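Long-range contacts in hydroxylase (Rhodococcus sp., PDB 2OR0), which probably hydroxylates its substrate with molecular oxygen and reduced flavin, as an acyl-CoA-dehydrogenase-like flavin-dependent monooxygenase: residues A[77-82]-A[315-320]; A[105-110]-A[248-253]; A[163-168]-A[184-189]; A[178-183]-A[224-229]; A[268-273]-A[353-358]. All blocks are in the same frame, centred on the assembly; numbering follows the deposited sequence.

Contact 1 of 5, residues A[77-82]-A[315-320]; sequences HPREFA and TADRFY
His77 and Tyr320 both set CG opposite their own backbone N (chi1 -174° and -173°), which swings imidazole and phenol together between two helices, 78-91 and 292-324, that run nearly antiparallel here. The pair is edge-to-face, with ring centroids 4.3 Å apart and His77 CD2 over the centre of the Tyr320 ring. Histidine suits this N-cap position because its ring does more: ND1 accepts from Arg79 N at 3.0 Å, and a water bridges NE2 to Asp317 O. Pro78, at home in a first helical turn where no N-H donor is needed, brings CB to 3.7 Å from Ala316 CB, the small alanine allowing a close approach. Arg79, bent at chi3 (-70°), grips Asp317 side-on: NE meets OD1 at 3.2 Å, while NH1 meets OD2 at 2.9 Å in a nearly straight bond. NH2 turns to Glu83 in a second salt bridge. A leucine here lacks the guanidinium and would probably leave the carboxylates of Asp317 and Glu83 without their shared positive partner. One cation between two carboxylates probably stays fully charged. This partly exposed ionic clasp flanks the apolar and aromatic seam joining the two helices.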
# COMPACT_ATOMS: atom_id res chain seq x y z
N HIS A 77 5.56 -15.37 -1.28
CA HIS A 77 5.34 -15.32 0.16
C HIS A 77 5.18 -13.83 0.51
O HIS A 77 5.88 -13.00 -0.05
CB HIS A 77 6.58 -15.90 0.87
CG HIS A 77 6.42 -16.05 2.35
ND1 HIS A 77 6.65 -15.01 3.24
CD2 HIS A 77 6.04 -17.11 3.10
CE1 HIS A 77 6.42 -15.43 4.47
NE2 HIS A 77 6.04 -16.70 4.41
N PRO A 78 4.28 -13.49 1.45
CA PRO A 78 4.11 -12.09 1.89
C PRO A 78 5.42 -11.35 2.22
O PRO A 78 5.53 -10.14 1.98
CB PRO A 78 3.27 -12.23 3.17
CG PRO A 78 2.47 -13.46 2.95
CD PRO A 78 3.36 -14.40 2.16
N ARG A 79 6.41 -12.06 2.78
CA ARG A 79 7.70 -11.45 3.11
C ARG A 79 8.34 -10.91 1.86
O ARG A 79 8.83 -9.78 1.86
CB ARG A 79 8.66 -12.41 3.81
CG ARG A 79 10.14 -11.98 3.78
CD ARG A 79 11.05 -12.92 4.59
NE ARG A 79 10.84 -12.81 6.04
CZ ARG A 79 11.43 -11.91 6.83
NH1 ARG A 79 11.19 -11.90 8.13
NH2 ARG A 79 12.25 -11.00 6.32
N GLU A 80 8.35 -11.70 0.79
CA GLU A 80 8.92 -11.25 -0.48
C GLU A 80 8.19 -10.03 -1.06
O GLU A 80 8.82 -9.12 -1.62
CB GLU A 80 8.94 -12.37 -1.54
CG GLU A 80 9.58 -11.86 -2.84
CD GLU A 80 9.88 -12.96 -3.86
OE1 GLU A 80 9.65 -14.15 -3.56
OE2 GLU A 80 10.36 -12.61 -4.95
N PHE A 81 6.87 -10.04 -0.99
CA PHE A 81 6.10 -8.88 -1.43
C PHE A 81 6.55 -7.64 -0.62
O PHE A 81 6.92 -6.63 -1.19
CB PHE A 81 4.60 -9.12 -1.21
CG PHE A 81 3.73 -7.88 -1.49
CD1 PHE A 81 3.60 -7.39 -2.78
CD2 PHE A 81 3.05 -7.24 -0.47
CE1 PHE A 81 2.81 -6.28 -3.05
CE2 PHE A 81 2.23 -6.14 -0.72
CZ PHE A 81 2.11 -5.66 -2.02
N ALA A 82 6.54 -7.75 0.70
CA ALA A 82 6.86 -6.63 1.56
C ALA A 82 8.26 -6.08 1.25
O ALA A 82 8.43 -4.88 1.08
CB ALA A 82 6.73 -7.01 3.01
N THR A 315 4.96 -10.37 11.56
CA THR A 315 3.53 -10.70 11.58
C THR A 315 3.11 -11.59 10.40
O THR A 315 2.42 -12.60 10.60
CB THR A 315 2.66 -9.44 11.57
OG1 THR A 315 3.00 -8.61 12.70
CG2 THR A 315 1.17 -9.84 11.64
N ALA A 316 3.51 -11.20 9.19
CA ALA A 316 3.16 -11.90 7.96
C ALA A 316 3.78 -13.31 7.90
O ALA A 316 3.11 -14.25 7.48
CB ALA A 316 3.55 -11.08 6.72
N ASP A 317 5.06 -13.44 8.31
CA ASP A 317 5.74 -14.75 8.40
C ASP A 317 4.94 -15.74 9.22
O ASP A 317 4.75 -16.90 8.83
CB ASP A 317 7.05 -14.62 9.15
CG ASP A 317 8.18 -14.14 8.32
OD1 ASP A 317 8.12 -14.16 7.08
OD2 ASP A 317 9.17 -13.75 8.97
N ARG A 318 4.54 -15.27 10.40
CA ARG A 318 3.86 -16.07 11.40
C ARG A 318 2.44 -16.41 10.98
O ARG A 318 2.00 -17.55 11.17
CB ARG A 318 3.86 -15.35 12.73
CG ARG A 318 3.12 -16.04 13.85
CD ARG A 318 3.56 -15.47 15.25
NE ARG A 318 3.82 -14.02 15.12
CZ ARG A 318 2.88 -13.08 15.19
NH1 ARG A 318 3.20 -11.80 15.03
NH2 ARG A 318 1.61 -13.41 15.42
N PHE A 319 1.73 -15.43 10.42
CA PHE A 319 0.39 -15.67 9.88
C PHE A 319 0.48 -16.70 8.75
O PHE A 319 -0.32 -17.63 8.68
CB PHE A 319 -0.23 -14.36 9.36
CG PHE A 319 -0.83 -13.46 10.45
CD1 PHE A 319 -0.57 -13.67 11.80
CD2 PHE A 319 -1.62 -12.35 10.08
CE1 PHE A 319 -1.11 -12.83 12.79
CE2 PHE A 319 -2.17 -11.51 11.06
CZ PHE A 319 -1.91 -11.74 12.41
N TYR A 320 1.45 -16.53 7.86
CA TYR A 320 1.62 -17.48 6.77
C TYR A 320 1.85 -18.91 7.31
O TYR A 320 1.27 -19.84 6.79
CB TYR A 320 2.76 -17.09 5.84
CG TYR A 320 2.85 -17.96 4.60
CD1 TYR A 320 2.20 -17.60 3.42
CD2 TYR A 320 3.61 -19.16 4.60
CE1 TYR A 320 2.27 -18.40 2.28
CE2 TYR A 320 3.71 -19.96 3.45
CZ TYR A 320 3.03 -19.57 2.30
OH TYR A 320 3.10 -20.34 1.17
O HOH W 1 6.25 -17.99 6.98

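Contact 2 of 5, residues A[105-110]-A[248-253]; sequences HPWELA and MPYSCM
Met248 O accepts a hydrogen bond from Gln236 NE2 and also lies at the edge of the Trp107 indole, near the indole plane, 3.3 Å from CZ2. Trp107, from the short helix 105-109, and Met253 form a combined CH-pi and Met-aromatic contact at the N-terminal start of helix 250-277. In the turn leading into that helix Pro249 is the N-cap residue, and Pro249 O takes the N-H groups of both Cys252 and Met253. Trp107 fits against this helix start as a broad flat plate. Its CG lies opposite the backbone N (chi1 -180°), which carries the indole toward 248-253, and NE1 is satisfied by Leu245 O. Over one face lies Met253, deposited as selenomethionine, with CG 3.8 Å from the centroid of the six-membered ring. The SE atom sits above the five-membered ring at 5.0 Å from its centroid, a long contact. A flexible, unbranched methionine suits this place because its chain, bent at both chi2 and chi3, can follow the indole. Tyr250 flanks the same indole, CD1 lying 4.0 Å from Trp107 CZ3, and Glu108, extended beyond CG, reaches the Tyr250 ring. The Glu108 carboxylate, whose OE2 binds His184 ND1, stands almost perpendicular to the phenol (84°), with OE1 at the ring's edge, 3.4 Å from Tyr250 CE1.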
# COMPACT_ATOMS: atom_id res chain seq x y z
N HIS A 105 -4.18 -5.47 -5.19
CA HIS A 105 -5.47 -5.74 -5.85
C HIS A 105 -5.56 -7.16 -6.47
O HIS A 105 -6.62 -7.78 -6.34
CB HIS A 105 -5.82 -4.62 -6.84
CG HIS A 105 -5.92 -3.26 -6.21
ND1 HIS A 105 -5.42 -2.13 -6.80
CD2 HIS A 105 -6.40 -2.87 -5.01
CE1 HIS A 105 -5.62 -1.09 -6.01
NE2 HIS A 105 -6.21 -1.52 -4.91
N PRO A 106 -4.47 -7.66 -7.12
CA PRO A 106 -4.47 -9.04 -7.63
C PRO A 106 -4.66 -10.06 -6.53
O PRO A 106 -5.21 -11.13 -6.77
CB PRO A 106 -3.07 -9.19 -8.23
CG PRO A 106 -2.67 -7.80 -8.60
CD PRO A 106 -3.19 -6.99 -7.44
N TRP A 107 -4.22 -9.73 -5.32
CA TRP A 107 -4.38 -10.65 -4.21
C TRP A 107 -5.87 -10.85 -3.89
O TRP A 107 -6.34 -11.99 -3.73
CB TRP A 107 -3.57 -10.18 -2.99
CG TRP A 107 -3.71 -11.11 -1.83
CD1 TRP A 107 -2.97 -12.24 -1.58
CD2 TRP A 107 -4.65 -10.99 -0.76
NE1 TRP A 107 -3.42 -12.83 -0.42
CE2 TRP A 107 -4.46 -12.09 0.09
CE3 TRP A 107 -5.66 -10.05 -0.45
CZ2 TRP A 107 -5.22 -12.29 1.25
CZ3 TRP A 107 -6.41 -10.24 0.69
CH2 TRP A 107 -6.19 -11.35 1.54
N GLU A 108 -6.63 -9.76 -3.80
CA GLU A 108 -8.05 -9.87 -3.51
C GLU A 108 -8.83 -10.46 -4.71
O GLU A 108 -9.71 -11.28 -4.52
CB GLU A 108 -8.67 -8.54 -3.08
CG GLU A 108 -10.14 -8.70 -2.70
CD GLU A 108 -10.76 -7.44 -2.13
OE1 GLU A 108 -10.03 -6.47 -1.85
OE2 GLU A 108 -11.99 -7.42 -1.94
N LEU A 109 -8.49 -10.05 -5.93
CA LEU A 109 -9.18 -10.55 -7.10
C LEU A 109 -9.03 -12.06 -7.21
O LEU A 109 -9.85 -12.73 -7.83
CB LEU A 109 -8.63 -9.91 -8.36
CG LEU A 109 -9.62 -9.91 -9.54
CD1 LEU A 109 -10.79 -8.92 -9.30
CD2 LEU A 109 -8.88 -9.61 -10.84
N ALA A 110 -7.96 -12.60 -6.62
CA ALA A 110 -7.68 -14.03 -6.67
C ALA A 110 -8.86 -14.79 -6.15
O ALA A 110 -9.14 -15.88 -6.63
CB ALA A 110 -6.42 -14.39 -5.90
N MSE A 248 -4.57 -15.70 3.50
CA MSE A 248 -4.09 -14.72 4.52
C MSE A 248 -5.20 -13.73 4.95
O MSE A 248 -6.11 -13.47 4.18
CB MSE A 248 -2.88 -13.96 3.96
CG MSE A 248 -1.61 -14.82 3.80
SE MSE A 248 -0.74 -15.11 5.50
CE MSE A 248 -0.10 -13.24 5.85
N PRO A 249 -5.14 -13.20 6.20
CA PRO A 249 -6.15 -12.20 6.55
C PRO A 249 -6.03 -10.94 5.69
O PRO A 249 -4.92 -10.46 5.45
CB PRO A 249 -5.83 -11.87 8.01
CG PRO A 249 -5.03 -13.10 8.51
CD PRO A 249 -4.23 -13.48 7.33
N TYR A 250 -7.18 -10.39 5.27
CA TYR A 250 -7.23 -9.12 4.52
C TYR A 250 -6.58 -7.97 5.33
O TYR A 250 -5.84 -7.18 4.77
CB TYR A 250 -8.70 -8.76 4.16
CG TYR A 250 -8.90 -7.43 3.44
CD1 TYR A 250 -8.86 -7.34 2.04
CD2 TYR A 250 -9.16 -6.26 4.16
CE1 TYR A 250 -9.06 -6.10 1.39
CE2 TYR A 250 -9.37 -5.04 3.52
CZ TYR A 250 -9.32 -4.97 2.14
OH TYR A 250 -9.53 -3.74 1.56
N SER A 251 -6.84 -7.93 6.63
CA SER A 251 -6.30 -6.90 7.50
C SER A 251 -4.79 -6.95 7.66
O SER A 251 -4.17 -5.98 8.10
CB SER A 251 -6.96 -6.92 8.87
OG SER A 251 -6.61 -8.07 9.62
N CYS A 252 -4.19 -8.09 7.32
CA CYS A 252 -2.76 -8.16 7.21
C CYS A 252 -2.32 -7.72 5.81
O CYS A 252 -1.46 -6.83 5.69
CB CYS A 252 -2.23 -9.56 7.54
SG CYS A 252 -0.42 -9.69 7.40
N MSE A 253 -2.89 -8.31 4.76
CA MSE A 253 -2.34 -8.15 3.42
C MSE A 253 -2.56 -6.73 2.83
O MSE A 253 -1.68 -6.19 2.11
CB MSE A 253 -2.93 -9.20 2.46
CG MSE A 253 -2.57 -10.65 2.82
SE MSE A 253 -0.62 -10.93 2.77
CE MSE A 253 -0.20 -10.45 1.00

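Contact 3 of 5, residues A[163-168]-A[184-189]; sequences WAFLGA and HVILPR
Trp163 lies across Pro188, whose ring covers one face of the indole: Pro188 CB stands 4.0 Å from the centroid of the six-membered ring, a CH-pi contact only 10° off the normal. The compact, conformationally restricted proline ring presents its C-H groups to the indole face, and Ile186 CG2 adds a touch on Trp163 CE3 at 3.4 Å. With CG opposite the carbonyl carbon (chi1 -66°), the indole leans over the neighbouring strand. Next along that face, Phe165 and Ile186 point the same way side by side, Ile186 CG1 lying over the phenyl ring, while His184 CB meets Phe165 CE2 at 3.6 Å. An alanine in place of Trp163 removes the indole and would probably leave Pro188 and Ile186 CG2 without their shared aromatic cover. These side chains ride on an antiparallel beta hairpin of strands 163-170 and 182-188. Ala164 and Leu187 form one hydrogen-bonded pair, Ala164 N giving to Leu187 O at 2.8 Å and Leu187 N to Ala164 O at 3.0 Å; Leu166 and Val185 form the next in the same way. Their four apolar side chains occupy the other face, where beta-branched Val185 lies against Leu166 CB and Leu148 lies beyond it. Farther out beyond Trp163, Phe165 and Ile186, Val116 and Ile120 of helix 114-121 cover Ile186, and Tyr133 flanks both Phe165 and His184.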
# COMPACT_ATOMS: atom_id res chain seq x y z
N TRP A 163 -9.05 -0.74 -14.71
CA TRP A 163 -10.18 -1.13 -13.88
C TRP A 163 -10.01 -0.48 -12.50
O TRP A 163 -8.90 -0.08 -12.14
CB TRP A 163 -10.23 -2.66 -13.71
CG TRP A 163 -10.51 -3.44 -14.98
CD1 TRP A 163 -9.63 -3.70 -16.00
CD2 TRP A 163 -11.75 -4.04 -15.37
NE1 TRP A 163 -10.24 -4.43 -16.99
CE2 TRP A 163 -11.55 -4.65 -16.64
CE3 TRP A 163 -13.02 -4.12 -14.78
CZ2 TRP A 163 -12.56 -5.34 -17.32
CZ3 TRP A 163 -14.03 -4.82 -15.44
CH2 TRP A 163 -13.79 -5.42 -16.70
N ALA A 164 -11.09 -0.39 -11.74
CA ALA A 164 -11.01 0.11 -10.37
C ALA A 164 -11.72 -0.85 -9.46
O ALA A 164 -12.74 -1.41 -9.84
CB ALA A 164 -11.64 1.48 -10.25
N PHE A 165 -11.16 -1.00 -8.27
CA PHE A 165 -11.72 -1.78 -7.19
C PHE A 165 -12.20 -0.78 -6.14
O PHE A 165 -11.37 -0.14 -5.50
CB PHE A 165 -10.58 -2.61 -6.58
CG PHE A 165 -10.95 -4.02 -6.23
CD1 PHE A 165 -9.98 -5.04 -6.32
CD2 PHE A 165 -12.23 -4.35 -5.81
CE1 PHE A 165 -10.30 -6.36 -6.00
CE2 PHE A 165 -12.55 -5.70 -5.49
CZ PHE A 165 -11.58 -6.68 -5.59
N LEU A 166 -13.50 -0.61 -5.93
CA LEU A 166 -13.97 0.48 -5.07
C LEU A 166 -14.87 -0.00 -3.97
O LEU A 166 -15.56 -1.01 -4.15
CB LEU A 166 -14.73 1.52 -5.91
CG LEU A 166 -14.03 2.09 -7.13
CD1 LEU A 166 -15.04 2.78 -8.09
CD2 LEU A 166 -12.86 3.03 -6.70
N GLY A 167 -14.89 0.71 -2.85
CA GLY A 167 -15.85 0.40 -1.79
C GLY A 167 -17.17 1.13 -2.00
O GLY A 167 -17.20 2.23 -2.55
N ALA A 168 -18.26 0.52 -1.57
CA ALA A 168 -19.56 1.17 -1.64
C ALA A 168 -20.46 0.65 -0.55
O ALA A 168 -20.36 -0.51 -0.14
CB ALA A 168 -20.18 0.93 -3.00
N HIS A 184 -17.15 -4.46 -2.09
CA HIS A 184 -16.10 -4.11 -3.03
C HIS A 184 -16.60 -4.38 -4.46
O HIS A 184 -17.12 -5.47 -4.74
CB HIS A 184 -14.82 -4.92 -2.76
CG HIS A 184 -14.18 -4.66 -1.42
ND1 HIS A 184 -13.16 -5.43 -0.91
CD2 HIS A 184 -14.43 -3.71 -0.48
CE1 HIS A 184 -12.80 -4.97 0.28
NE2 HIS A 184 -13.56 -3.93 0.56
N VAL A 185 -16.45 -3.41 -5.36
CA VAL A 185 -17.02 -3.53 -6.71
C VAL A 185 -15.94 -3.28 -7.75
O VAL A 185 -15.02 -2.47 -7.53
CB VAL A 185 -18.23 -2.53 -6.92
CG1 VAL A 185 -19.35 -2.83 -5.94
CG2 VAL A 185 -17.79 -1.06 -6.78
N ILE A 186 -16.01 -3.98 -8.88
CA ILE A 186 -15.03 -3.81 -9.95
C ILE A 186 -15.68 -3.12 -11.16
O ILE A 186 -16.76 -3.54 -11.60
CB ILE A 186 -14.38 -5.17 -10.36
CG1 ILE A 186 -13.56 -5.75 -9.20
CG2 ILE A 186 -13.48 -5.02 -11.58
CD1 ILE A 186 -14.18 -7.03 -8.64
N LEU A 187 -15.03 -2.07 -11.67
CA LEU A 187 -15.54 -1.29 -12.82
C LEU A 187 -14.45 -1.10 -13.84
O LEU A 187 -13.31 -0.85 -13.46
CB LEU A 187 -16.02 0.11 -12.40
CG LEU A 187 -17.35 0.28 -11.69
CD1 LEU A 187 -17.27 -0.20 -10.27
CD2 LEU A 187 -17.76 1.75 -11.71
N PRO A 188 -14.78 -1.23 -15.14
CA PRO A 188 -13.83 -0.89 -16.17
C PRO A 188 -13.71 0.64 -16.26
O PRO A 188 -14.64 1.34 -15.86
CB PRO A 188 -14.47 -1.44 -17.44
CG PRO A 188 -15.94 -1.50 -17.14
CD PRO A 188 -16.06 -1.75 -15.68
N ARG A 189 -12.58 1.14 -16.78
CA ARG A 189 -12.28 2.58 -16.82
C ARG A 189 -13.31 3.34 -17.65
O ARG A 189 -13.57 4.52 -17.43
CB ARG A 189 -10.88 2.84 -17.37
CG ARG A 189 -10.51 4.31 -17.42
CD ARG A 189 -9.09 4.54 -17.00
NE ARG A 189 -8.55 5.72 -17.66
CZ ARG A 189 -7.26 6.03 -17.72
NH1 ARG A 189 -6.35 5.25 -17.14
NH2 ARG A 189 -6.87 7.13 -18.35

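Contact 4 of 5, residues A[178-183]-A[224-229]; sequences ATPSSL and TLNAAK
Leu183 and Asn226 face each other as an antiparallel non-hydrogen-bonded pair, with a CA-H...O contact from Leu183 CA to Leu225 O at 3.3 Å, and just beyond it Ala227 N donates to Ser182 O at 3.0 Å, meeting that carbonyl from above its plane. Ala227 turns its small methyl group toward Ser182, which permits CB to stand 3.5 Å from OG. Strand 224-226 is a neighbour of strand 182-188 in the mixed sheet, and it passes straight into helix 227-232. Asn226 is the N-cap at that junction, a common place for asparagine: its OD1 accepts weakly from Ala228 N and Lys229 N. The amide's CG lies opposite the backbone N (chi1 177°), which lets OD1 reach back over the first helical turn. A water then joins the segments, donating to Asn226 OD1 at 2.7 Å and accepting from Ser182 N. Pro180 CB packs against the amide, 3.5 Å from Asn226 ND2. An acetate, probably from the crystallisation liquor, lies about 3 Å from the Asn226 side chain.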
# COMPACT_ATOMS: atom_id res chain seq x y z
N ALA A 178 -32.81 -8.46 0.47
CA ALA A 178 -31.87 -9.44 1.01
C ALA A 178 -30.46 -9.32 0.37
O ALA A 178 -30.11 -10.09 -0.55
CB ALA A 178 -32.44 -10.87 0.87
N THR A 179 -29.66 -8.36 0.84
CA THR A 179 -28.33 -8.08 0.25
C THR A 179 -27.21 -7.78 1.30
O THR A 179 -27.52 -7.62 2.49
CB THR A 179 -28.40 -6.92 -0.85
OG1 THR A 179 -28.39 -5.64 -0.22
CG2 THR A 179 -29.64 -7.05 -1.77
N PRO A 180 -25.92 -7.73 0.86
CA PRO A 180 -24.84 -7.19 1.71
C PRO A 180 -25.08 -5.73 2.14
O PRO A 180 -25.81 -5.00 1.47
CB PRO A 180 -23.60 -7.24 0.79
CG PRO A 180 -23.89 -8.28 -0.20
CD PRO A 180 -25.39 -8.20 -0.44
N SER A 181 -24.46 -5.33 3.25
CA SER A 181 -24.44 -3.95 3.71
C SER A 181 -23.35 -3.07 3.01
O SER A 181 -23.58 -1.90 2.67
CB SER A 181 -24.29 -3.96 5.23
OG SER A 181 -23.72 -2.76 5.73
N SER A 182 -22.17 -3.66 2.77
CA SER A 182 -21.07 -2.97 2.08
C SER A 182 -20.44 -3.87 1.02
O SER A 182 -20.42 -5.09 1.16
CB SER A 182 -20.00 -2.55 3.10
OG SER A 182 -19.65 -3.66 3.95
N LEU A 183 -19.89 -3.28 -0.04
CA LEU A 183 -19.29 -4.05 -1.12
C LEU A 183 -17.92 -3.56 -1.48
O LEU A 183 -17.59 -2.39 -1.21
CB LEU A 183 -20.14 -3.93 -2.40
CG LEU A 183 -21.63 -4.32 -2.43
CD1 LEU A 183 -22.24 -3.84 -3.74
CD2 LEU A 183 -21.84 -5.83 -2.28
N THR A 224 -18.67 -8.13 -7.88
CA THR A 224 -18.71 -7.62 -6.53
C THR A 224 -18.26 -8.68 -5.53
O THR A 224 -18.32 -9.89 -5.82
CB THR A 224 -20.13 -7.08 -6.14
OG1 THR A 224 -20.98 -8.16 -5.76
CG2 THR A 224 -20.78 -6.31 -7.28
N LEU A 225 -17.79 -8.23 -4.37
CA LEU A 225 -17.66 -9.05 -3.18
C LEU A 225 -18.31 -8.31 -2.03
O LEU A 225 -18.34 -7.08 -2.01
CB LEU A 225 -16.18 -9.32 -2.84
CG LEU A 225 -15.39 -10.16 -3.86
CD1 LEU A 225 -13.86 -10.10 -3.65
CD2 LEU A 225 -15.90 -11.64 -3.89
N ASN A 226 -18.86 -9.07 -1.09
CA ASN A 226 -19.35 -8.52 0.14
C ASN A 226 -18.12 -8.12 1.01
O ASN A 226 -17.30 -8.99 1.36
CB ASN A 226 -20.21 -9.61 0.79
CG ASN A 226 -20.75 -9.22 2.12
OD1 ASN A 226 -20.17 -8.41 2.85
ND2 ASN A 226 -21.88 -9.82 2.47
N ALA A 227 -18.01 -6.84 1.36
CA ALA A 227 -16.84 -6.32 2.10
C ALA A 227 -16.65 -6.94 3.48
O ALA A 227 -15.51 -7.14 3.89
CB ALA A 227 -16.87 -4.79 2.23
N ALA A 228 -17.74 -7.22 4.19
CA ALA A 228 -17.63 -7.88 5.50
C ALA A 228 -17.10 -9.32 5.40
O ALA A 228 -16.34 -9.77 6.25
CB ALA A 228 -18.95 -7.84 6.26
N LYS A 229 -17.50 -10.03 4.34
CA LYS A 229 -16.98 -11.37 4.07
C LYS A 229 -15.51 -11.34 3.66
O LYS A 229 -14.78 -12.27 3.93
CB LYS A 229 -17.82 -12.05 2.98
CG LYS A 229 -19.26 -12.40 3.42
CD LYS A 229 -19.94 -13.28 2.35
CE LYS A 229 -21.26 -13.84 2.87
NZ LYS A 229 -21.95 -14.61 1.79
O HOH W 2 -21.72 -6.51 4.04

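Contact 5 of 5, residues A[268-273]-A[353-358]; sequences GALACH and DEIFAR
Apolar packing centres on Ile355, whose CG1 sits between its backbone N and carbonyl carbon, a crowded position (chi1 54°) that sends CD1 toward helix 250-277. There the Ile355 methyl CD1 meets the backbone and one methyl of Leu270, 3.7 Å from Leu270 CA and 4.1 Å from Leu270 CD1. The aromatic contact is a CH-pi one: Ile355 CB stands 4.0 Å from the centroid of the His273 ring, over its face, because CG of His273 is opposite the backbone N (chi1 -175°) and carries the ring across. Among polar groups, Ile355 O, bonded to Arg358 N, also lies over that same imidazole, 3.5 Å from His273 CE1. Arg358, near the end of helix 331-356, folds back on its own segment, NH1 forming a salt bridge with Glu354 OE1 at 3.2 Å and also bonding Glu354 O; Arg358 O in turn takes a hydrogen bond from Arg280. Met370 touches both His273 and Ile355. Side-chain packing between long helices of this kind belongs to the C-terminal helical bundle of the acyl-CoA dehydrogenase fold.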
# COMPACT_ATOMS: atom_id res chain seq x y z
N GLY A 268 14.90 5.01 2.07
CA GLY A 268 15.36 5.97 1.07
C GLY A 268 15.84 7.30 1.64
O GLY A 268 16.89 7.79 1.23
N ALA A 269 15.07 7.91 2.55
CA ALA A 269 15.44 9.17 3.19
C ALA A 269 16.76 9.03 3.97
O ALA A 269 17.66 9.89 3.86
CB ALA A 269 14.33 9.62 4.16
N LEU A 270 16.84 7.96 4.75
CA LEU A 270 18.04 7.62 5.51
C LEU A 270 19.23 7.46 4.58
O LEU A 270 20.29 8.05 4.82
CB LEU A 270 17.83 6.33 6.32
CG LEU A 270 19.04 5.72 7.08
CD1 LEU A 270 19.49 6.61 8.26
CD2 LEU A 270 18.67 4.35 7.62
N ALA A 271 19.06 6.69 3.50
CA ALA A 271 20.14 6.52 2.50
C ALA A 271 20.59 7.86 1.93
O ALA A 271 21.79 8.15 1.86
CB ALA A 271 19.71 5.57 1.38
N CYS A 272 19.63 8.69 1.52
CA CYS A 272 19.93 10.06 1.08
C CYS A 272 20.68 10.87 2.14
O CYS A 272 21.62 11.58 1.83
CB CYS A 272 18.63 10.79 0.73
SG CYS A 272 17.86 10.22 -0.80
N HIS A 273 20.23 10.80 3.38
CA HIS A 273 20.84 11.55 4.46
C HIS A 273 22.32 11.12 4.61
O HIS A 273 23.21 11.96 4.69
CB HIS A 273 20.07 11.28 5.74
CG HIS A 273 20.53 12.10 6.91
ND1 HIS A 273 20.64 13.47 6.86
CD2 HIS A 273 20.86 11.74 8.17
CE1 HIS A 273 21.04 13.92 8.03
NE2 HIS A 273 21.18 12.88 8.85
N ASP A 353 11.85 11.95 10.65
CA ASP A 353 11.80 13.35 11.12
C ASP A 353 13.07 13.75 11.89
O ASP A 353 13.53 14.88 11.76
CB ASP A 353 10.60 13.65 12.02
CG ASP A 353 9.27 13.59 11.29
OD1 ASP A 353 9.24 13.76 10.03
OD2 ASP A 353 8.23 13.38 11.98
N GLU A 354 13.58 12.84 12.73
CA GLU A 354 14.71 13.15 13.58
C GLU A 354 15.96 13.41 12.72
O GLU A 354 16.74 14.29 13.02
CB GLU A 354 14.95 12.04 14.63
CG GLU A 354 13.86 11.99 15.68
CD GLU A 354 13.80 13.28 16.53
OE1 GLU A 354 14.87 13.80 16.93
OE2 GLU A 354 12.70 13.77 16.82
N ILE A 355 16.14 12.65 11.65
CA ILE A 355 17.31 12.91 10.80
C ILE A 355 17.12 14.10 9.86
O ILE A 355 18.08 14.80 9.57
CB ILE A 355 17.80 11.68 10.02
CG1 ILE A 355 16.66 11.06 9.20
CG2 ILE A 355 18.39 10.65 10.99
CD1 ILE A 355 17.15 9.95 8.23
N PHE A 356 15.89 14.33 9.40
CA PHE A 356 15.63 15.49 8.56
C PHE A 356 15.93 16.78 9.34
O PHE A 356 16.49 17.72 8.79
CB PHE A 356 14.18 15.50 8.02
CG PHE A 356 13.96 16.54 6.91
CD1 PHE A 356 14.61 16.42 5.67
CD2 PHE A 356 13.11 17.62 7.11
CE1 PHE A 356 14.43 17.37 4.65
CE2 PHE A 356 12.91 18.58 6.08
CZ PHE A 356 13.57 18.46 4.86
N ALA A 357 15.56 16.82 10.60
CA ALA A 357 15.84 17.98 11.43
C ALA A 357 17.36 18.24 11.62
O ALA A 357 17.74 19.32 12.08
CB ALA A 357 15.19 17.83 12.78
N ARG A 358 18.21 17.26 11.32
CA ARG A 358 19.65 17.45 11.51
C ARG A 358 20.36 17.52 10.17
O ARG A 358 21.57 17.48 10.12
CB ARG A 358 20.23 16.31 12.35
CG ARG A 358 19.70 16.29 13.78
CD ARG A 358 20.29 15.13 14.61
NE ARG A 358 20.09 15.34 16.04
CZ ARG A 358 18.97 15.06 16.70
NH1 ARG A 358 17.90 14.56 16.07
NH2 ARG A 358 18.91 15.31 17.99

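Contacts 2, 3 and 4 form one connected patch: contacts 3 and 4 share strand 182-188 with centres about 13 Å apart, and the centres of contacts 2 and 3 are about 15 Å apart, the two touching. Contact 1 lies about 12 Å from contact 2, centre to centre, touching it through Met248 and Cys252, and its two segments bracket those of contacts 2, 3 and 4 along the chain. Contact 5 stands apart, its centre about 32 Å from that of contact 2, yet helix 250-277 serves both. Helices 250-277, 292-324 and 331-356 follow one another, and the segments of contacts 1 and 5 alternate along the chain. N-terminal helices, central beta sheet and C-terminal bundle are thus tied together, as in acyl-CoA dehydrogenases.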